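PDB 6DXO: RNA polymerase ECF-subfamily sigma factor from Streptomyces venezuelae, which acts as an ECF sigma factor that directs RNA polymerase to specific promoters during aerial mycelium formation and is captured here in complex with its anti-sigma factor. Local coordinates for residues D94-L99 with C106-F111; R122-N127 with K132-R137; D24-Y29 with S45-R50. All blocks are in the same frame, centred on the assembly; numbering follows the deposited sequence.

Contact 1: residues D94-L99 with C106-F111; sequences DAVRRL and CVTLRF
Where Val96 and Leu99 meet Val107, in the four-helix region 4 domain of a sigma-70 family factor, aliphatic branches do all the touching, and the flat groups of the two segments lie to the side. The Phe111 ring carries CB of Arg110 over the centre of one face, and CE2 of the same ring lies near the rim of one face of the Arg110 guanidinium. On the other helix, the poorly ordered Arg98 guanidinium has Asp94 O and Ala95 N above the rim of one face and forms a salt bridge within its own segment, from NH1 to Asp94 OD2 at 2.6 Å. Helices 89-98 and 101-112 follow each other through a short turn, and Val107 is shared between Val96 of helix 89-98 and Leu99 just beyond its end. Val96 slides past it in the opposite direction, whereas Leu99 reaches it tip to tip. Thr108 is a marginal neighbour, its OG1 4.4 Å from Val96 CG1 and hydrogen-bonded back to Gln104 O. Helix 128-144 packs on Val107 through Ala138 and on Leu99 through Thr141. A chi1 of -62° puts Val107 CG2 between its backbone N and carbonyl carbon, from where that one methyl meets both Val96 CG1 and Leu99 CD1 at 3.7 Å, two carbons themselves 4.4 Å apart.

Contact 2: residues R122-N127 with K132-R137; sequences RVMGKN and KTLQYR
Leu134 meets Met124 and Lys126 across the turn of a helix-turn-helix, the two-helix unit that region 4 of sigma-70 factors uses to read promoter DNA; helix 128-144 occupies the place of the recognition helix. Along this second helix, Lys132 comes first, and the end of its side chain leads away from the other segment. Thr133 serves its own helix: its CG2 lies over the centre of the Arg137 guanidinium, 3.4 Å above its plane. Leu134 then makes the crossing. Its CG lies anti to the backbone N (chi1 -177°), and from there CD2 meets Met124 CE tip to tip at 3.9 Å. The methionine chain is bent at chi3 (75°), which swings its terminal methyl toward the leucine. Lys126 NZ also comes within 4.2 Å of Leu134 CD2, but its polar partner is Gln102 OE1. Gln135 turns to helix 101-112, where its OE1 accepts a bond from Arg110 NE. Tyr136 and Arg137 complete the turn through backbone bonds to Lys132 O and Thr133 O. Between the two segments' helices the chain leaves helix 117-124 at Gly125, with positive phi, and enters the next helix at Asn127, the N-cap, whose OD1 accepts a hydrogen bond from Ala130 N. Since no hydrogen bond or salt bridge spans the contact, its chemistry is that of methyl groups meeting without directional demands, while the ammonium group beside them takes its polar partner from helix 101-112.

Contact 3: residues D24-Y29 with S45-R50; sequences DTVYRY and SETFLR
Val26 places its CG1 anti to the backbone N (chi1 165°) and its CG2 anti to the carbonyl carbon, and this division sends one methyl to Thr47 and the other to Phe48. Thr47, with chi1 at -66°, has its methyl anti to the backbone N. In this way CG2 faces the valine, 4.1 Å from Val26 CG1 in a tip-to-tip approach, while OG1 bonds to Leu43 O in the preceding turn. Phe48 starts at an angle to the neighbouring helix, yet its ring end comes nearer, and CE1 lies 4.0 Å from Val26 CG2; the two side chains slide past each other in opposite directions, and the methyl meets the ring obliquely. The valine thus fits between two consecutive residues, joining helix 12-31 to helix 37-53 in the helical region 2 domain of the sigma factor. Tyr19 meets the Phe48 ring edge-to-face, and Ala73 and Leu76 of helix 65-79 pack on Thr47. Ser45, part of the motif assigned to binding the polymerase core, points away from this interface and packs on Gln66 of the partner chain, consistent with an anti-sigma factor covering that surface. With an alanine at Val26 both CG1 and CG2 are lost, which would probably open a gap beside Thr47 CG2 and leave the Phe48 ring end touched by CB at most. The interface is joined by dispersion forces and exclusion of water, and the one hydroxyl at it is already satisfied within its own helix.

In the fold
From the N terminus, contact 3 comes first: it closes a loop of 15 residues and ties helix 12-31 to helix 37-53 in region 2. Contact 1 follows in region 4, bridging six residues between helices 89-98 and 101-112, and contact 2 then closes four residues within the helix-turn-helix. The three run in series, and none nests in or crosses another. Contacts 1 and 2 touch, through Cys106 against Leu134 and Leu109 against Met124, and the four helices from 89 to 144 pack together within region 4. Contact 3 touches neither, its centre about 20 Å from that of contact 1 and about 30 Å from that of contact 2, but a salt bridge from Arg97 to Asp42 of helix 37-53 links the two regions.

Contact 1: residues D94-L99 with C106-F111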
loop_
_atom_site.group_PDB
_atom_site.type_symbol
_atom_site.label_atom_id
_atom_site.label_comp_id
_atom_site.label_asym_id
_atom_site.label_seq_id
_atom_site.Cartn_x
_atom_site.Cartn_y
_atom_site.Cartn_z
ATOM N N ASP A 94 -6.183 -3.274 -13.795
ATOM C CA ASP A 94 -5.939 -1.866 -14.093
ATOM C C ASP A 94 -7.182 -1.250 -14.743
ATOM O O ASP A 94 -7.418 -0.049 -14.649
ATOM C CB ASP A 94 -4.678 -1.662 -14.937
ATOM C CG ASP A 94 -4.883 -2.009 -16.386
ATOM O OD1 ASP A 94 -4.574 -3.151 -16.775
ATOM O OD2 ASP A 94 -5.345 -1.133 -17.142
ATOM N N ALA A 95 -7.990 -2.092 -15.379
ATOM C CA ALA A 95 -9.311 -1.669 -15.826
ATOM C C ALA A 95 -10.160 -1.241 -14.628
ATOM O O ALA A 95 -10.853 -0.231 -14.683
ATOM C CB ALA A 95 -9.997 -2.783 -16.598
ATOM N N VAL A 96 -10.096 -2.003 -13.540
ATOM C CA VAL A 96 -10.859 -1.660 -12.336
ATOM C C VAL A 96 -10.440 -0.306 -11.772
ATOM O O VAL A 96 -11.269 0.475 -11.313
ATOM C CB VAL A 96 -10.714 -2.732 -11.224
ATOM C CG1 VAL A 96 -11.426 -2.276 -9.961
ATOM C CG2 VAL A 96 -11.245 -4.077 -11.693
ATOM N N ARG A 97 -9.136 -0.033 -11.801
ATOM C CA ARG A 97 -8.618 1.218 -11.263
ATOM C C ARG A 97 -9.097 2.433 -12.063
ATOM O O ARG A 97 -9.006 3.562 -11.591
ATOM C CB ARG A 97 -7.086 1.184 -11.201
ATOM C CG ARG A 97 -6.531 0.543 -9.940
ATOM C CD ARG A 97 -5.952 1.595 -8.994
ATOM N NE ARG A 97 -6.933 2.607 -8.608
ATOM C CZ ARG A 97 -6.645 3.701 -7.907
ATOM N NH1 ARG A 97 -5.401 3.928 -7.514
ATOM N NH2 ARG A 97 -7.598 4.569 -7.599
ATOM N N ARG A 98 -9.617 2.192 -13.265
ATOM C CA ARG A 98 -10.082 3.273 -14.140
ATOM C C ARG A 98 -11.549 3.664 -13.923
ATOM O O ARG A 98 -11.976 4.742 -14.343
ATOM C CB ARG A 98 -9.840 2.921 -15.611
ATOM C CG ARG A 98 -8.372 2.828 -15.999
ATOM C CD ARG A 98 -8.220 2.629 -17.496
ATOM N NE ARG A 98 -8.792 1.360 -17.933
ATOM C CZ ARG A 98 -8.082 0.359 -18.442
ATOM N NH1 ARG A 98 -6.771 0.486 -18.590
ATOM N NH2 ARG A 98 -8.682 -0.762 -18.813
ATOM N N LEU A 99 -12.319 2.794 -13.271
ATOM C CA LEU A 99 -13.720 3.097 -12.979
ATOM C C LEU A 99 -13.820 4.310 -12.074
ATOM O O LEU A 99 -12.898 4.600 -11.313
ATOM C CB LEU A 99 -14.403 1.905 -12.295
ATOM C CG LEU A 99 -14.380 0.566 -13.025
ATOM C CD1 LEU A 99 -14.865 -0.554 -12.104
ATOM C CD2 LEU A 99 -15.216 0.629 -14.300
ATOM N N CYS A 106 -17.808 -0.365 -5.702
ATOM C CA CYS A 106 -18.822 -1.414 -5.795
ATOM C C CYS A 106 -18.200 -2.746 -6.229
ATOM O O CYS A 106 -18.390 -3.772 -5.578
ATOM C CB CYS A 106 -19.956 -1.011 -6.748
ATOM S SG CYS A 106 -21.401 -2.113 -6.692
ATOM N N VAL A 107 -17.443 -2.736 -7.321
ATOM C CA VAL A 107 -16.819 -3.975 -7.792
ATOM C C VAL A 107 -15.802 -4.532 -6.788
ATOM O O VAL A 107 -15.666 -5.739 -6.643
ATOM C CB VAL A 107 -16.150 -3.831 -9.188
ATOM C CG1 VAL A 107 -17.178 -3.477 -10.253
ATOM C CG2 VAL A 107 -15.015 -2.827 -9.154
ATOM N N THR A 108 -15.091 -3.651 -6.097
ATOM C CA THR A 108 -14.091 -4.088 -5.121
ATOM C C THR A 108 -14.762 -4.790 -3.940
ATOM O O THR A 108 -14.412 -5.908 -3.581
ATOM C CB THR A 108 -13.272 -2.904 -4.622
ATOM O OG1 THR A 108 -12.627 -2.285 -5.748
ATOM C CG2 THR A 108 -12.201 -3.369 -3.630
ATOM N N LEU A 109 -15.761 -4.143 -3.364
ATOM C CA LEU A 109 -16.500 -4.760 -2.263
ATOM C C LEU A 109 -17.208 -6.053 -2.679
ATOM O O LEU A 109 -17.131 -7.049 -1.969
ATOM C CB LEU A 109 -17.508 -3.773 -1.687
ATOM C CG LEU A 109 -17.000 -2.532 -0.947
ATOM C CD1 LEU A 109 -18.144 -1.539 -0.832
ATOM C CD2 LEU A 109 -16.459 -2.885 0.415
ATOM N N ARG A 110 -17.912 -6.029 -3.812
ATOM C CA ARG A 110 -18.702 -7.200 -4.233
ATOM C C ARG A 110 -17.850 -8.392 -4.659
ATOM O O ARG A 110 -18.130 -9.542 -4.292
ATOM C CB ARG A 110 -19.648 -6.841 -5.386
ATOM C CG ARG A 110 -20.807 -5.946 -4.999
ATOM C CD ARG A 110 -21.951 -6.735 -4.361
ATOM N NE ARG A 110 -22.617 -7.587 -5.340
ATOM C CZ ARG A 110 -22.664 -8.913 -5.286
ATOM N NH1 ARG A 110 -22.092 -9.572 -4.286
ATOM N NH2 ARG A 110 -23.293 -9.585 -6.237
ATOM N N PHE A 111 -16.814 -8.125 -5.446
ATOM C CA PHE A 111 -16.135 -9.219 -6.126
ATOM C C PHE A 111 -14.730 -9.476 -5.599
ATOM O O PHE A 111 -14.306 -10.619 -5.511
ATOM C CB PHE A 111 -16.154 -8.992 -7.636
ATOM C CG PHE A 111 -17.537 -8.758 -8.181
ATOM C CD1 PHE A 111 -17.848 -7.575 -8.843
ATOM C CD2 PHE A 111 -18.538 -9.699 -7.988
ATOM C CE1 PHE A 111 -19.130 -7.349 -9.332
ATOM C CE2 PHE A 111 -19.827 -9.475 -8.474
ATOM C CZ PHE A 111 -20.119 -8.302 -9.145
#

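Contact 2: residues R122-N127 with K132-R137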
loop_
_atom_site.group_PDB
_atom_site.type_symbol
_atom_site.label_atom_id
_atom_site.label_comp_id
_atom_site.label_asym_id
_atom_site.label_seq_id
_atom_site.Cartn_x
_atom_site.Cartn_y
_atom_site.Cartn_z
ATOM N N ARG A 122 -24.900 -1.685 2.742
ATOM C CA ARG A 122 -24.650 -1.120 4.068
ATOM C C ARG A 122 -23.362 -0.307 4.104
ATOM O O ARG A 122 -23.336 0.801 4.646
ATOM C CB ARG A 122 -24.596 -2.197 5.156
ATOM C CG ARG A 122 -25.786 -3.130 5.208
ATOM C CD ARG A 122 -27.082 -2.417 5.575
ATOM N NE ARG A 122 -28.165 -3.386 5.728
ATOM C CZ ARG A 122 -28.888 -3.867 4.720
ATOM N NH1 ARG A 122 -28.659 -3.459 3.477
ATOM N NH2 ARG A 122 -29.844 -4.758 4.955
ATOM N N VAL A 123 -22.286 -0.856 3.533
ATOM C CA VAL A 123 -21.002 -0.148 3.492
ATOM C C VAL A 123 -21.042 1.151 2.687
ATOM O O VAL A 123 -20.440 2.163 3.086
ATOM C CB VAL A 123 -19.902 -1.042 2.884
ATOM C CG1 VAL A 123 -18.592 -0.244 2.687
ATOM C CG2 VAL A 123 -19.680 -2.257 3.764
ATOM N N MET A 124 -21.726 1.118 1.548
ATOM C CA MET A 124 -21.740 2.269 0.643
ATOM C C MET A 124 -22.823 3.300 0.975
ATOM O O MET A 124 -22.829 4.397 0.408
ATOM C CB MET A 124 -21.870 1.811 -0.812
ATOM C CG MET A 124 -20.656 1.024 -1.307
ATOM S SD MET A 124 -20.661 0.708 -3.076
ATOM C CE MET A 124 -20.230 2.332 -3.718
ATOM N N GLY A 125 -23.720 2.949 1.886
ATOM C CA GLY A 125 -24.800 3.845 2.264
ATOM C C GLY A 125 -25.815 3.997 1.146
ATOM O O GLY A 125 -26.365 5.078 0.921
ATOM N N LYS A 126 -26.066 2.902 0.442
ATOM C CA LYS A 126 -27.038 2.888 -0.639
ATOM C C LYS A 126 -28.043 1.761 -0.424
ATOM O O LYS A 126 -27.828 0.884 0.403
ATOM C CB LYS A 126 -26.318 2.732 -1.978
ATOM C CG LYS A 126 -25.260 3.802 -2.200
ATOM C CD LYS A 126 -24.789 3.868 -3.634
ATOM C CE LYS A 126 -24.458 5.303 -4.010
ATOM N NZ LYS A 126 -24.214 5.448 -5.469
ATOM N N ASN A 127 -29.159 1.792 -1.146
ATOM C CA ASN A 127 -30.110 0.694 -1.054
ATOM C C ASN A 127 -29.727 -0.407 -2.025
ATOM O O ASN A 127 -29.030 -0.156 -3.006
ATOM C CB ASN A 127 -31.542 1.184 -1.310
ATOM C CG ASN A 127 -31.725 1.728 -2.709
ATOM O OD1 ASN A 127 -31.636 0.987 -3.689
ATOM N ND2 ASN A 127 -31.983 3.029 -2.812
ATOM N N LYS A 132 -27.636 -3.013 -7.106
ATOM C CA LYS A 132 -27.820 -3.855 -8.283
ATOM C C LYS A 132 -27.603 -3.056 -9.567
ATOM O O LYS A 132 -26.986 -3.545 -10.511
ATOM C CB LYS A 132 -29.192 -4.525 -8.274
ATOM C CG LYS A 132 -29.316 -5.643 -7.266
ATOM C CD LYS A 132 -30.703 -6.264 -7.303
ATOM C CE LYS A 132 -30.902 -7.203 -6.126
ATOM N NZ LYS A 132 -32.196 -7.925 -6.212
ATOM N N THR A 133 -28.121 -1.831 -9.602
ATOM C CA THR A 133 -27.890 -0.956 -10.742
ATOM C C THR A 133 -26.399 -0.647 -10.889
ATOM O O THR A 133 -25.837 -0.713 -11.985
ATOM C CB THR A 133 -28.665 0.363 -10.598
ATOM O OG1 THR A 133 -30.071 0.086 -10.596
ATOM C CG2 THR A 133 -28.342 1.299 -11.752
ATOM N N LEU A 134 -25.766 -0.315 -9.771
ATOM C CA LEU A 134 -24.373 0.120 -9.771
ATOM C C LEU A 134 -23.410 -0.969 -10.218
ATOM O O LEU A 134 -22.469 -0.707 -10.974
ATOM C CB LEU A 134 -23.986 0.640 -8.381
ATOM C CG LEU A 134 -22.583 1.213 -8.198
ATOM C CD1 LEU A 134 -22.243 2.208 -9.308
ATOM C CD2 LEU A 134 -22.459 1.858 -6.822
ATOM N N GLN A 135 -23.629 -2.193 -9.752
ATOM C CA GLN A 135 -22.749 -3.285 -10.120
ATOM C C GLN A 135 -22.920 -3.628 -11.589
ATOM O O GLN A 135 -21.981 -4.069 -12.244
ATOM C CB GLN A 135 -23.005 -4.516 -9.250
ATOM C CG GLN A 135 -24.302 -5.254 -9.551
ATOM C CD GLN A 135 -24.500 -6.423 -8.620
ATOM O OE1 GLN A 135 -23.658 -6.691 -7.761
ATOM N NE2 GLN A 135 -25.605 -7.136 -8.786
ATOM N N TYR A 136 -24.128 -3.412 -12.110
ATOM C CA TYR A 136 -24.364 -3.651 -13.521
ATOM C C TYR A 136 -23.611 -2.632 -14.370
ATOM O O TYR A 136 -22.935 -2.992 -15.336
ATOM C CB TYR A 136 -25.867 -3.648 -13.849
ATOM C CG TYR A 136 -26.122 -3.702 -15.334
ATOM C CD1 TYR A 136 -25.820 -4.844 -16.067
ATOM C CD2 TYR A 136 -26.635 -2.602 -16.011
ATOM C CE1 TYR A 136 -26.030 -4.897 -17.428
ATOM C CE2 TYR A 136 -26.851 -2.647 -17.379
ATOM C CZ TYR A 136 -26.548 -3.797 -18.079
ATOM O OH TYR A 136 -26.755 -3.851 -19.437
ATOM N N ARG A 137 -23.713 -1.360 -13.999
ATOM C CA ARG A 137 -23.075 -0.293 -14.761
ATOM C C ARG A 137 -21.563 -0.405 -14.659
ATOM O O ARG A 137 -20.839 -0.051 -15.588
ATOM C CB ARG A 137 -23.541 1.081 -14.266
ATOM C CG ARG A 137 -24.996 1.399 -14.596
ATOM C CD ARG A 137 -25.467 2.672 -13.904
ATOM N NE ARG A 137 -26.823 3.050 -14.304
ATOM C CZ ARG A 137 -27.552 3.984 -13.698
ATOM N NH1 ARG A 137 -27.067 4.639 -12.650
ATOM N NH2 ARG A 137 -28.773 4.260 -14.133
#

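Contact 3: residues D24-Y29 with S45-R50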
loop_
_atom_site.group_PDB
_atom_site.type_symbol
_atom_site.label_atom_id
_atom_site.label_comp_id
_atom_site.label_asym_id
_atom_site.label_seq_id
_atom_site.Cartn_x
_atom_site.Cartn_y
_atom_site.Cartn_z
ATOM N N ASP A 24 1.356 1.980 3.839
ATOM C CA ASP A 24 0.947 3.275 4.411
ATOM C C ASP A 24 2.142 4.219 4.530
ATOM O O ASP A 24 2.027 5.431 4.336
ATOM C CB ASP A 24 0.289 3.100 5.781
ATOM C CG ASP A 24 -1.129 2.532 5.691
ATOM O OD1 ASP A 24 -1.834 2.785 4.686
ATOM O OD2 ASP A 24 -1.547 1.851 6.646
ATOM N N THR A 25 3.306 3.663 4.848
ATOM C CA THR A 25 4.509 4.488 4.936
ATOM C C THR A 25 4.905 5.052 3.577
ATOM O O THR A 25 5.276 6.228 3.486
ATOM C CB THR A 25 5.698 3.705 5.558
ATOM O OG1 THR A 25 5.319 3.199 6.852
ATOM C CG2 THR A 25 6.884 4.626 5.722
ATOM N N VAL A 26 4.857 4.223 2.529
ATOM C CA VAL A 26 5.162 4.683 1.171
ATOM C C VAL A 26 4.165 5.769 0.793
ATOM O O VAL A 26 4.530 6.842 0.307
ATOM C CB VAL A 26 5.145 3.532 0.138
ATOM C CG1 VAL A 26 5.108 4.053 -1.298
ATOM C CG2 VAL A 26 6.371 2.614 0.335
ATOM N N TYR A 27 2.897 5.491 1.056
ATOM C CA TYR A 27 1.835 6.446 0.697
ATOM C C TYR A 27 2.055 7.789 1.372
ATOM O O TYR A 27 1.935 8.847 0.735
ATOM C CB TYR A 27 0.500 5.844 1.093
ATOM C CG TYR A 27 -0.701 6.736 0.900
ATOM C CD1 TYR A 27 -1.214 6.977 -0.363
ATOM C CD2 TYR A 27 -1.336 7.292 1.995
ATOM C CE1 TYR A 27 -2.378 7.798 -0.530
ATOM C CE2 TYR A 27 -2.477 8.082 1.851
ATOM C CZ TYR A 27 -2.979 8.332 0.594
ATOM O OH TYR A 27 -4.102 9.119 0.479
ATOM N N ARG A 28 2.378 7.759 2.655
ATOM C CA ARG A 28 2.603 8.990 3.411
ATOM C C ARG A 28 3.821 9.759 2.935
ATOM O O ARG A 28 3.792 10.978 2.897
ATOM C CB ARG A 28 2.670 8.723 4.912
ATOM C CG ARG A 28 1.320 8.281 5.488
ATOM C CD ARG A 28 1.356 8.324 6.994
ATOM N NE ARG A 28 1.959 7.130 7.565
ATOM C CZ ARG A 28 1.256 6.083 7.991
ATOM N NH1 ARG A 28 -0.064 6.095 7.906
ATOM N NH2 ARG A 28 1.874 5.029 8.501
ATOM N N TYR A 29 4.878 9.052 2.534
ATOM C CA TYR A 29 6.025 9.752 1.963
ATOM C C TYR A 29 5.621 10.502 0.680
ATOM O O TYR A 29 5.978 11.682 0.468
ATOM C CB TYR A 29 7.165 8.765 1.698
ATOM C CG TYR A 29 8.278 9.397 0.875
ATOM C CD1 TYR A 29 9.221 10.235 1.473
ATOM C CD2 TYR A 29 8.348 9.196 -0.504
ATOM C CE1 TYR A 29 10.250 10.827 0.711
ATOM C CE2 TYR A 29 9.365 9.791 -1.265
ATOM C CZ TYR A 29 10.292 10.608 -0.651
ATOM O OH TYR A 29 11.278 11.211 -1.413
ATOM N N SER A 45 1.196 2.373 -5.775
ATOM C CA SER A 45 1.079 1.136 -6.539
ATOM C C SER A 45 2.304 0.939 -7.416
ATOM O O SER A 45 2.915 -0.123 -7.406
ATOM C CB SER A 45 -0.181 1.174 -7.405
ATOM O OG SER A 45 -0.201 0.100 -8.323
ATOM N N GLU A 46 2.670 1.968 -8.176
ATOM C CA GLU A 46 3.867 1.865 -9.024
ATOM C C GLU A 46 5.170 1.564 -8.259
ATOM O O GLU A 46 6.033 0.830 -8.764
ATOM C CB GLU A 46 4.032 3.118 -9.880
ATOM C CG GLU A 46 5.115 2.984 -10.947
ATOM C CD GLU A 46 4.814 1.870 -11.948
ATOM O OE1 GLU A 46 3.619 1.612 -12.217
ATOM O OE2 GLU A 46 5.771 1.248 -12.465
ATOM N N THR A 47 5.314 2.121 -7.060
ATOM C CA THR A 47 6.489 1.870 -6.233
ATOM C C THR A 47 6.612 0.383 -5.924
ATOM O O THR A 47 7.658 -0.224 -6.118
ATOM C CB THR A 47 6.449 2.670 -4.918
ATOM O OG1 THR A 47 6.545 4.077 -5.201
ATOM C CG2 THR A 47 7.578 2.265 -3.996
ATOM N N PHE A 48 5.527 -0.207 -5.440
ATOM C CA PHE A 48 5.561 -1.637 -5.159
ATOM C C PHE A 48 5.762 -2.500 -6.408
ATOM O O PHE A 48 6.473 -3.523 -6.365
ATOM C CB PHE A 48 4.312 -2.063 -4.383
ATOM C CG PHE A 48 4.356 -1.681 -2.943
ATOM C CD1 PHE A 48 3.845 -0.451 -2.512
ATOM C CD2 PHE A 48 4.931 -2.530 -2.011
ATOM C CE1 PHE A 48 3.907 -0.095 -1.167
ATOM C CE2 PHE A 48 4.983 -2.188 -0.665
ATOM C CZ PHE A 48 4.473 -0.965 -0.235
ATOM N N LEU A 49 5.128 -2.109 -7.509
ATOM C CA LEU A 49 5.268 -2.870 -8.749
ATOM C C LEU A 49 6.714 -2.884 -9.248
ATOM O O LEU A 49 7.195 -3.895 -9.781
ATOM C CB LEU A 49 4.313 -2.348 -9.828
ATOM C CG LEU A 49 2.849 -2.773 -9.676
ATOM C CD1 LEU A 49 1.971 -2.055 -10.686
ATOM C CD2 LEU A 49 2.723 -4.280 -9.839
ATOM N N ARG A 50 7.415 -1.768 -9.061
ATOM C CA ARG A 50 8.809 -1.683 -9.471
ATOM C C ARG A 50 9.694 -2.568 -8.592
ATOM O O ARG A 50 10.575 -3.267 -9.093
ATOM C CB ARG A 50 9.295 -0.229 -9.441
ATOM C CG ARG A 50 10.700 -0.026 -9.947
ATOM C CD ARG A 50 10.719 0.143 -11.453
ATOM N NE ARG A 50 10.202 1.446 -11.862
ATOM C CZ ARG A 50 10.965 2.507 -12.107
ATOM N NH1 ARG A 50 12.282 2.418 -11.986
ATOM N NH2 ARG A 50 10.414 3.656 -12.475
#